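Local coordinates for gamma-glutamyltransferase 1 Threonine peptidase. MEROPS family T03 (Pseudomonas nitroreducens, PDB 7D9E), which probably transfers the gamma-glutamyl group of donors such as glutamine or glutathione to water or to acceptor amines, a reaction applied to theanine synthesis, at residues Ile74-Leu82 and Tyr89-Ala97. Sequence-based numbering, arbitrary orientation.
Sequences IGGGGFMTL and YFLDYREIA. With DON (6-diazenyl-5-oxo-L-norleucine), chain D.
Tyr93 lays one face of its ring flat against the backbone of Gly78: Gly78 O lies over the ring centre, 3.3 Å above its plane, and Gly78 CA adds a CH-pi contact, 3.9 Å from the Tyr93 centroid. A chi1 of 61° tucks the phenol in above its own backbone and over the neighbouring strand; its OH is hydrogen-bonded to Asn16 OD1 of the partner chain. On the other face of the sheet, Phe79 and Phe90 meet obliquely, their planes 41° apart, and Phe90 CZ presses against Phe79 CD1 at 3.5 Å. Asp92 runs alongside Phe79, its carboxylate nearly perpendicular to that ring. Asp92 OD1 accepts from Arg94 N at 2.9 Å, closing an Asx turn, and also forms a salt bridge with Arg69 of the partner chain, while OD2 forms one with Arg250. The strands form an antiparallel beta hairpin in a sheet of the Ntn-hydrolase fold; Gly77-Leu82 also pair with an antiparallel strand of the partner chain, continuing the sheet across the interface. Met80 and Leu91 exchange two nearly straight bonds, Met80 N to Leu91 O at 3.0 Å and Leu91 N to Met80 O at 2.9 Å. Toward the hairpin turn the backbone bonds between Leu82 and Tyr89 stay short, but the partly exposed phenol of Tyr89 turns outward to meet Phe141. At the Gly77 end, Arg94 NH1 reaches carboxylate atom O of the bound DON at 3.0 Å in a weak, bent bond; salt bridges join NH1 to Glu40 and NH2 to Asp43 of the partner chain, both of which bind DON.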
ATOM      1  N   ILE A  74      -1.580 -12.245   7.205  1.00 16.14           N
ATOM      2  CA  ILE A  74      -1.004 -12.147   8.540  1.00 16.52           C
ATOM      3  C   ILE A  74       0.514 -12.253   8.530  1.00 19.56           C
ATOM      4  O   ILE A  74       1.139 -12.013   9.568  1.00 20.14           O
ATOM      5  CB  ILE A  74      -1.623 -13.154   9.535  1.00 17.42           C
ATOM      6  CG1 ILE A  74      -1.424 -14.604   9.077  1.00 17.63           C
ATOM      7  CG2 ILE A  74      -3.099 -12.838   9.764  1.00 18.09           C
ATOM      8  CD1 ILE A  74      -1.824 -15.626  10.128  1.00 21.16           C
ATOM      9  N   GLY A  75       1.126 -12.601   7.402  1.00 17.23           N
ATOM     10  CA  GLY A  75       2.562 -12.707   7.293  1.00 16.20           C
ATOM     11  C   GLY A  75       3.286 -11.516   6.708  1.00 15.45           C
ATOM     12  O   GLY A  75       4.476 -11.637   6.392  1.00 16.08           O
ATOM     13  N   GLY A  76       2.628 -10.377   6.566  1.00 16.08           N
ATOM     14  CA  GLY A  76       3.217  -9.172   6.014  1.00 15.25           C
ATOM     15  C   GLY A  76       3.065  -8.006   6.981  1.00 17.38           C
ATOM     16  O   GLY A  76       3.237  -8.137   8.198  1.00 16.33           O
ATOM     17  N   GLY A  77       2.766  -6.840   6.415  1.00 14.44           N
ATOM     18  CA  GLY A  77       2.665  -5.642   7.234  1.00 13.79           C
ATOM     19  C   GLY A  77       1.900  -4.571   6.489  1.00 13.38           C
ATOM     20  O   GLY A  77       1.419  -4.793   5.376  1.00 15.24           O
ATOM     21  N   GLY A  78       1.804  -3.393   7.103  1.00 14.77           N
ATOM     22  CA  GLY A  78       1.027  -2.335   6.483  1.00 15.94           C
ATOM     23  C   GLY A  78       0.890  -1.127   7.379  1.00 15.44           C
ATOM     24  O   GLY A  78       1.625  -0.962   8.363  1.00 15.94           O
ATOM     25  N   PHE A  79      -0.024  -0.243   6.948  1.00 13.90           N
ATOM     26  CA  PHE A  79      -0.230   1.054   7.567  1.00 14.64           C
ATOM     27  C   PHE A  79      -1.731   1.283   7.674  1.00 14.88           C
ATOM     28  O   PHE A  79      -2.487   0.964   6.750  1.00 15.35           O
ATOM     29  CB  PHE A  79       0.300   2.189   6.706  1.00 15.62           C
ATOM     30  CG  PHE A  79       1.783   2.172   6.453  1.00 16.65           C
ATOM     31  CD1 PHE A  79       2.680   1.996   7.471  1.00 18.93           C
ATOM     32  CD2 PHE A  79       2.265   2.387   5.175  1.00 20.75           C
ATOM     33  CE1 PHE A  79       4.051   1.996   7.222  1.00 17.84           C
ATOM     34  CE2 PHE A  79       3.632   2.403   4.921  1.00 22.72           C
ATOM     35  CZ  PHE A  79       4.528   2.206   5.966  1.00 19.56           C
ATOM     36  N   MET A  80      -2.156   1.939   8.753  1.00 14.86           N
ATOM     37  CA  MET A  80      -3.563   2.313   8.936  1.00 14.75           C
ATOM     38  C   MET A  80      -3.635   3.787   9.274  1.00 15.36           C
ATOM     39  O   MET A  80      -2.982   4.245  10.216  1.00 18.12           O
ATOM     40  CB  MET A  80      -4.207   1.429   9.996  1.00 19.52           C
ATOM     41  CG  MET A  80      -5.735   1.461  10.072  1.00 21.44           C
ATOM     42  SD  MET A  80      -6.373   0.757  11.595  1.00 22.02           S
ATOM     43  CE  MET A  80      -5.976  -0.951  11.361  1.00 25.45           C
ATOM     44  N   THR A  81      -4.405   4.535   8.493  1.00 15.95           N
ATOM     45  CA  THR A  81      -4.730   5.914   8.818  1.00 15.73           C
ATOM     46  C   THR A  81      -6.152   5.938   9.346  1.00 17.64           C
ATOM     47  O   THR A  81      -7.037   5.298   8.776  1.00 18.04           O
ATOM     48  CB  THR A  81      -4.590   6.793   7.574  1.00 18.24           C
ATOM     49  OG1 THR A  81      -3.231   6.677   7.104  1.00 19.57           O
ATOM     50  CG2 THR A  81      -4.886   8.253   7.884  1.00 18.61           C
ATOM     51  N   LEU A  82      -6.360   6.647  10.448  1.00 18.77           N
ATOM     52  CA  LEU A  82      -7.641   6.640  11.123  1.00 18.91           C
ATOM     53  C   LEU A  82      -8.095   8.061  11.417  1.00 19.62           C
ATOM     54  O   LEU A  82      -7.287   8.967  11.630  1.00 19.71           O
ATOM     55  CB  LEU A  82      -7.566   5.901  12.479  1.00 20.37           C
ATOM     56  CG  LEU A  82      -7.066   4.459  12.509  1.00 19.41           C
ATOM     57  CD1 LEU A  82      -5.576   4.372  12.672  1.00 21.23           C
ATOM     58  CD2 LEU A  82      -7.762   3.693  13.638  1.00 24.03           C
ATOM     59  N   TYR A  89      -5.149   9.747  13.352  1.00 18.00           N
ATOM     60  CA  TYR A  89      -4.159   8.844  13.899  1.00 19.07           C
ATOM     61  C   TYR A  89      -3.503   8.061  12.777  1.00 19.58           C
ATOM     62  O   TYR A  89      -4.072   7.906  11.701  1.00 20.28           O
ATOM     63  CB  TYR A  89      -4.778   7.815  14.857  1.00 21.93           C
ATOM     64  CG  TYR A  89      -5.472   8.395  16.042  1.00 19.84           C
ATOM     65  CD1 TYR A  89      -6.827   8.720  16.012  1.00 21.26           C
ATOM     66  CD2 TYR A  89      -4.784   8.598  17.231  1.00 21.65           C
ATOM     67  CE1 TYR A  89      -7.459   9.241  17.110  1.00 21.93           C
ATOM     68  CE2 TYR A  89      -5.413   9.128  18.329  1.00 23.14           C
ATOM     69  CZ  TYR A  89      -6.751   9.442  18.271  1.00 24.45           C
ATOM     70  OH  TYR A  89      -7.365   9.968  19.389  1.00 27.90           O
ATOM     71  N   PHE A  90      -2.300   7.556  13.050  1.00 19.15           N
ATOM     72  CA  PHE A  90      -1.593   6.726  12.100  1.00 16.02           C
ATOM     73  C   PHE A  90      -0.896   5.591  12.835  1.00 17.97           C
ATOM     74  O   PHE A  90      -0.171   5.828  13.809  1.00 19.32           O
ATOM     75  CB  PHE A  90      -0.561   7.517  11.299  1.00 17.90           C
ATOM     76  CG  PHE A  90       0.123   6.687  10.245  1.00 17.31           C
ATOM     77  CD1 PHE A  90      -0.482   6.452   9.026  1.00 16.86           C
ATOM     78  CD2 PHE A  90       1.355   6.130  10.479  1.00 18.61           C
ATOM     79  CE1 PHE A  90       0.134   5.691   8.055  1.00 16.43           C
ATOM     80  CE2 PHE A  90       1.976   5.359   9.511  1.00 18.19           C
ATOM     81  CZ  PHE A  90       1.381   5.124   8.320  1.00 17.84           C
ATOM     82  N   LEU A  91      -1.084   4.372  12.347  1.00 17.49           N
ATOM     83  CA  LEU A  91      -0.488   3.184  12.940  1.00 16.91           C
ATOM     84  C   LEU A  91       0.418   2.510  11.919  1.00 16.18           C
ATOM     85  O   LEU A  91      -0.030   2.087  10.846  1.00 17.07           O
ATOM     86  CB  LEU A  91      -1.558   2.222  13.459  1.00 19.17           C
ATOM     87  CG  LEU A  91      -1.036   0.931  14.100  1.00 21.04           C
ATOM     88  CD1 LEU A  91      -0.213   1.272  15.326  1.00 22.30           C
ATOM     89  CD2 LEU A  91      -2.187   0.014  14.476  1.00 23.06           C
ATOM     90  N   ASP A  92       1.690   2.365  12.292  1.00 17.22           N
ATOM     91  CA  ASP A  92       2.713   1.781  11.437  1.00 15.61           C
ATOM     92  C   ASP A  92       2.939   0.357  11.915  1.00 16.54           C
ATOM     93  O   ASP A  92       3.447   0.143  13.020  1.00 17.75           O
ATOM     94  CB  ASP A  92       3.952   2.663  11.556  1.00 16.89           C
ATOM     95  CG  ASP A  92       5.217   2.041  10.959  1.00 19.65           C
ATOM     96  OD1 ASP A  92       5.250   0.842  10.618  1.00 20.14           O
ATOM     97  OD2 ASP A  92       6.196   2.812  10.809  1.00 23.01           O
ATOM     98  N   TYR A  93       2.503  -0.615  11.105  1.00 15.10           N
ATOM     99  CA  TYR A  93       2.757  -2.031  11.367  1.00 15.31           C
ATOM    100  C   TYR A  93       3.530  -2.635  10.192  1.00 16.37           C
ATOM    101  O   TYR A  93       3.324  -3.775   9.768  1.00 17.03           O
ATOM    102  CB  TYR A  93       1.484  -2.774  11.790  1.00 16.50           C
ATOM    103  CG  TYR A  93       0.351  -2.792  10.806  1.00 14.31           C
ATOM    104  CD1 TYR A  93      -0.630  -1.819  10.815  1.00 17.98           C
ATOM    105  CD2 TYR A  93       0.227  -3.822   9.906  1.00 14.91           C
ATOM    106  CE1 TYR A  93      -1.666  -1.858   9.895  1.00 14.92           C
ATOM    107  CE2 TYR A  93      -0.817  -3.883   9.014  1.00 16.60           C
ATOM    108  CZ  TYR A  93      -1.769  -2.907   9.030  1.00 15.46           C
ATOM    109  OH  TYR A  93      -2.818  -2.945   8.115  1.00 16.53           O
ATOM    110  N   ARG A  94       4.480  -1.847   9.699  1.00 15.56           N
ATOM    111  CA  ARG A  94       5.402  -2.264   8.661  1.00 15.20           C
ATOM    112  C   ARG A  94       6.398  -3.274   9.214  1.00 15.29           C
ATOM    113  O   ARG A  94       6.794  -3.217  10.381  1.00 16.67           O
ATOM    114  CB  ARG A  94       6.152  -1.007   8.192  1.00 18.01           C
ATOM    115  CG  ARG A  94       7.183  -1.142   7.074  1.00 20.94           C
ATOM    116  CD  ARG A  94       6.610  -1.552   5.783  1.00 20.60           C
ATOM    117  NE  ARG A  94       7.463  -1.128   4.654  1.00 19.18           N
ATOM    118  CZ  ARG A  94       7.199  -1.445   3.395  1.00 16.83           C
ATOM    119  NH1 ARG A  94       6.133  -2.159   3.136  1.00 18.51           N
ATOM    120  NH2 ARG A  94       8.009  -1.070   2.412  1.00 17.71           N
ATOM    121  N   GLU A  95       6.781  -4.219   8.365  1.00 15.52           N
ATOM    122  CA  GLU A  95       7.782  -5.185   8.796  1.00 16.15           C
ATOM    123  C   GLU A  95       9.107  -4.505   9.108  1.00 19.23           C
ATOM    124  O   GLU A  95       9.427  -3.430   8.606  1.00 17.41           O
ATOM    125  CB  GLU A  95       8.024  -6.186   7.677  1.00 17.88           C
ATOM    126  CG  GLU A  95       6.820  -7.004   7.292  1.00 17.90           C
ATOM    127  CD  GLU A  95       6.154  -6.467   6.035  1.00 18.82           C
ATOM    128  OE1 GLU A  95       5.946  -5.233   5.961  1.00 19.75           O
ATOM    129  OE2 GLU A  95       5.882  -7.258   5.094  1.00 18.96           O
ATOM    130  N   ILE A  96       9.916  -5.195   9.918  1.00 17.46           N
ATOM    131  CA  ILE A  96      11.268  -4.760  10.249  1.00 19.13           C
ATOM    132  C   ILE A  96      12.262  -5.804   9.754  1.00 17.74           C
ATOM    133  O   ILE A  96      11.963  -7.002   9.702  1.00 18.68           O
ATOM    134  CB  ILE A  96      11.500  -4.459  11.746  1.00 21.26           C
ATOM    135  CG1 ILE A  96      11.174  -5.660  12.604  1.00 20.68           C
ATOM    136  CG2 ILE A  96      10.651  -3.248  12.206  1.00 20.80           C
ATOM    137  CD1 ILE A  96      11.406  -5.422  14.082  1.00 26.78           C
ATOM    138  N   ALA A  97      13.462  -5.350   9.408  1.00 18.86           N
ATOM    139  CA  ALA A  97      14.514  -6.293   9.051  1.00 19.07           C
ATOM    140  C   ALA A  97      14.870  -7.160  10.258  1.00 19.34           C
ATOM    141  O   ALA A  97      14.967  -6.649  11.381  1.00 20.02           O
ATOM    142  CB  ALA A  97      15.782  -5.553   8.615  1.00 19.09           C
TER
HETATM  143  O   DON D 701       5.379  -1.005   0.489  1.00 17.87           O
HETATM  144  C   DON D 701       5.453  -0.767  -0.833  1.00 21.56           C
HETATM  145  OXT DON D 701       5.512   0.393  -1.229  1.00 21.60           O
HETATM  146  CA  DON D 701       5.319  -2.042  -1.644  1.00 25.06           C
HETATM  147  N   DON D 701       5.971  -3.157  -0.992  1.00 20.83           N
HETATM  148  CB  DON D 701       3.797  -2.124  -1.886  1.00 24.65           C
HETATM  149  C1E DON D 701       3.394  -3.419  -2.523  1.00 31.15           C
HETATM  150  C1D DON D 701       1.960  -3.286  -2.965  1.00 41.76           C
HETATM  151  O1J DON D 701       1.293  -2.262  -2.748  1.00 54.71           O